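Local structure of SPI-1 type 3 secretion system pilotin (Salmonella typhimurium, 6XFJ) at residues T32-H37 against Q70-A75. The protein acts as the pilot protein that brings the secretin InvG to the outer membrane during assembly of the type III secretion injectisome. Residues are numbered along the deposited sequence; the frame is centred on the assembly and turned at random.
Sequences TFFQEH and QTLLAA
F33 and L72 meet in a buried aromatic-aliphatic helix packing contact, which joins the C-terminal part of helix 25-36 to helix 68-80 in the all-helical C-terminal part of the InvH lipoprotein. The two helix segments run 10.4 Å apart at an angle of 34°, and no hydrogen bond passes between them.

The F33 ring turns one face to L72. Its CG is anti to the backbone N, reaching across toward L72. There L72 CB sits over the middle of the face, 3.8 Å from the F33 ring centroid and only 11° off the ring normal, a clear CH-pi contact. Branch CD1 of L72 leans back over F33 CB and CG, while farther round the rim F33 CE1 comes 3.7 Å from L72 O. The same L72 CD1 also touches F34, at 4.1 Å from CE2 of that ring. F34 in turn holds F33 CD2 over the centre of one of its faces, and packs on S15 of the second subunit.

H37, which follows E36, lays its imidazole nearly parallel to F33, offset so that ND1 is above the rim of the opposite face. A bond from ND1 to O of F33, 2.7 Å long, with an N-H...O angle of 162° and the carbonyl oxygen in the imidazole plane, helps to hold it there. H37 CE1 and NE2 both lie 4.0 Å from L73 CD1, which approaches obliquely from the side facing F33. H76 of helix 68-80 meets the H37 ring edge-to-face, and L50 of helix 44-59 and Y40 of helix 39-42 also pack on F33.

Dispersion and CH-pi packing therefore carry this contact. Beside it, E36 OE1 and Y69 OH are hydrogen-bonded between the same helices, while the ND1 bond stays within 32-37, satisfying ND1 and helping keep the imidazole nearly parallel to F33.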
loop_
_atom_site.group_PDB
_atom_site.type_symbol
_atom_site.label_atom_id
_atom_site.label_comp_id
_atom_site.label_asym_id
_atom_site.label_seq_id
_atom_site.Cartn_x
_atom_site.Cartn_y
_atom_site.Cartn_z
ATOM N N THR B 32 11.526 5.424 -1.202
ATOM C CA THR B 32 12.305 4.565 -2.125
ATOM C C THR B 32 12.110 5.032 -3.564
ATOM O O THR B 32 13.080 5.233 -4.314
ATOM C CB THR B 32 11.926 3.091 -1.979
ATOM O OG1 THR B 32 12.256 2.705 -0.641
ATOM C CG2 THR B 32 12.685 2.189 -2.936
ATOM N N PHE B 33 10.864 5.242 -3.957
ATOM C CA PHE B 33 10.558 5.639 -5.344
ATOM C C PHE B 33 11.292 6.943 -5.666
ATOM O O PHE B 33 11.954 7.032 -6.697
ATOM C CB PHE B 33 9.043 5.832 -5.510
ATOM C CG PHE B 33 8.754 6.409 -6.863
ATOM C CD1 PHE B 33 8.681 5.598 -7.977
ATOM C CD2 PHE B 33 8.706 7.784 -7.040
ATOM C CE1 PHE B 33 8.491 6.158 -9.234
ATOM C CE2 PHE B 33 8.480 8.342 -8.297
ATOM C CZ PHE B 33 8.402 7.518 -9.375
ATOM N N PHE B 34 11.204 7.952 -4.798
ATOM C CA PHE B 34 11.795 9.280 -5.113
ATOM C C PHE B 34 13.319 9.220 -5.080
ATOM O O PHE B 34 13.934 9.834 -5.920
ATOM C CB PHE B 34 11.183 10.366 -4.235
ATOM C CG PHE B 34 9.812 10.719 -4.745
ATOM C CD1 PHE B 34 9.657 11.378 -5.957
ATOM C CD2 PHE B 34 8.675 10.308 -4.070
ATOM C CE1 PHE B 34 8.391 11.677 -6.457
ATOM C CE2 PHE B 34 7.431 10.568 -4.601
ATOM C CZ PHE B 34 7.298 11.232 -5.784
ATOM N N GLN B 35 13.883 8.393 -4.202
ATOM C CA GLN B 35 15.362 8.224 -4.177
ATOM C C GLN B 35 15.828 7.614 -5.502
ATOM O O GLN B 35 16.937 7.967 -5.954
ATOM C CB GLN B 35 15.809 7.402 -2.968
ATOM C CG GLN B 35 15.572 8.155 -1.669
ATOM C CD GLN B 35 15.846 7.309 -0.445
ATOM O OE1 GLN B 35 15.710 6.086 -0.478
ATOM N NE2 GLN B 35 16.219 7.951 0.659
ATOM N N GLU B 36 15.028 6.721 -6.095
ATOM C CA GLU B 36 15.337 6.000 -7.368
ATOM C C GLU B 36 15.066 6.931 -8.575
ATOM O O GLU B 36 15.460 6.568 -9.681
ATOM C CB GLU B 36 14.478 4.728 -7.509
ATOM C CG GLU B 36 14.878 3.555 -6.647
ATOM C CD GLU B 36 13.869 2.414 -6.685
ATOM O OE1 GLU B 36 12.805 2.599 -7.346
ATOM O OE2 GLU B 36 14.151 1.328 -6.082
ATOM N N HIS B 37 14.289 8.011 -8.386
ATOM C CA HIS B 37 13.844 8.886 -9.506
ATOM C C HIS B 37 14.057 10.346 -9.135
ATOM O O HIS B 37 13.083 11.114 -9.127
ATOM C CB HIS B 37 12.383 8.581 -9.858
ATOM C CG HIS B 37 12.134 7.169 -10.248
ATOM N ND1 HIS B 37 11.893 6.160 -9.299
ATOM C CD2 HIS B 37 12.039 6.586 -11.469
ATOM C CE1 HIS B 37 11.708 5.005 -9.941
ATOM N NE2 HIS B 37 11.797 5.238 -11.267
ATOM N N GLN B 70 4.136 0.763 -6.386
ATOM C CA GLN B 70 3.683 0.226 -7.698
ATOM C C GLN B 70 2.892 1.305 -8.464
ATOM O O GLN B 70 3.041 1.398 -9.660
ATOM C CB GLN B 70 2.780 -0.972 -7.482
ATOM C CG GLN B 70 3.578 -2.165 -6.945
ATOM C CD GLN B 70 2.786 -3.186 -6.175
ATOM O OE1 GLN B 70 1.577 -3.093 -6.044
ATOM N NE2 GLN B 70 3.477 -4.182 -5.577
ATOM N N THR B 71 2.121 2.114 -7.741
ATOM C CA THR B 71 1.319 3.146 -8.441
ATOM C C THR B 71 2.141 4.366 -8.800
ATOM O O THR B 71 1.893 4.953 -9.857
ATOM C CB THR B 71 0.076 3.457 -7.648
ATOM O OG1 THR B 71 0.398 3.840 -6.336
ATOM C CG2 THR B 71 -0.867 2.271 -7.641
ATOM N N LEU B 72 3.099 4.783 -8.001
ATOM C CA LEU B 72 4.077 5.818 -8.429
ATOM C C LEU B 72 4.826 5.344 -9.673
ATOM O O LEU B 72 5.053 6.087 -10.596
ATOM C CB LEU B 72 5.014 6.196 -7.287
ATOM C CG LEU B 72 4.428 7.038 -6.169
ATOM C CD1 LEU B 72 5.318 7.070 -4.967
ATOM C CD2 LEU B 72 4.145 8.476 -6.657
ATOM N N LEU B 73 5.270 4.082 -9.631
ATOM C CA LEU B 73 6.070 3.554 -10.754
ATOM C C LEU B 73 5.188 3.508 -12.019
ATOM O O LEU B 73 5.645 3.878 -13.069
ATOM C CB LEU B 73 6.611 2.178 -10.391
ATOM C CG LEU B 73 7.685 1.623 -11.318
ATOM C CD1 LEU B 73 8.936 2.455 -11.315
ATOM C CD2 LEU B 73 8.026 0.213 -10.919
ATOM N N ALA B 74 3.937 3.053 -11.877
ATOM C CA ALA B 74 2.981 3.091 -13.012
ATOM C C ALA B 74 2.797 4.516 -13.554
ATOM O O ALA B 74 2.811 4.688 -14.777
ATOM C CB ALA B 74 1.666 2.491 -12.626
ATOM N N ALA B 75 2.687 5.486 -12.673
ATOM C CA ALA B 75 2.526 6.895 -13.088
ATOM C C ALA B 75 3.762 7.352 -13.870
ATOM O O ALA B 75 3.610 7.934 -14.954
ATOM C CB ALA B 75 2.270 7.732 -11.874
#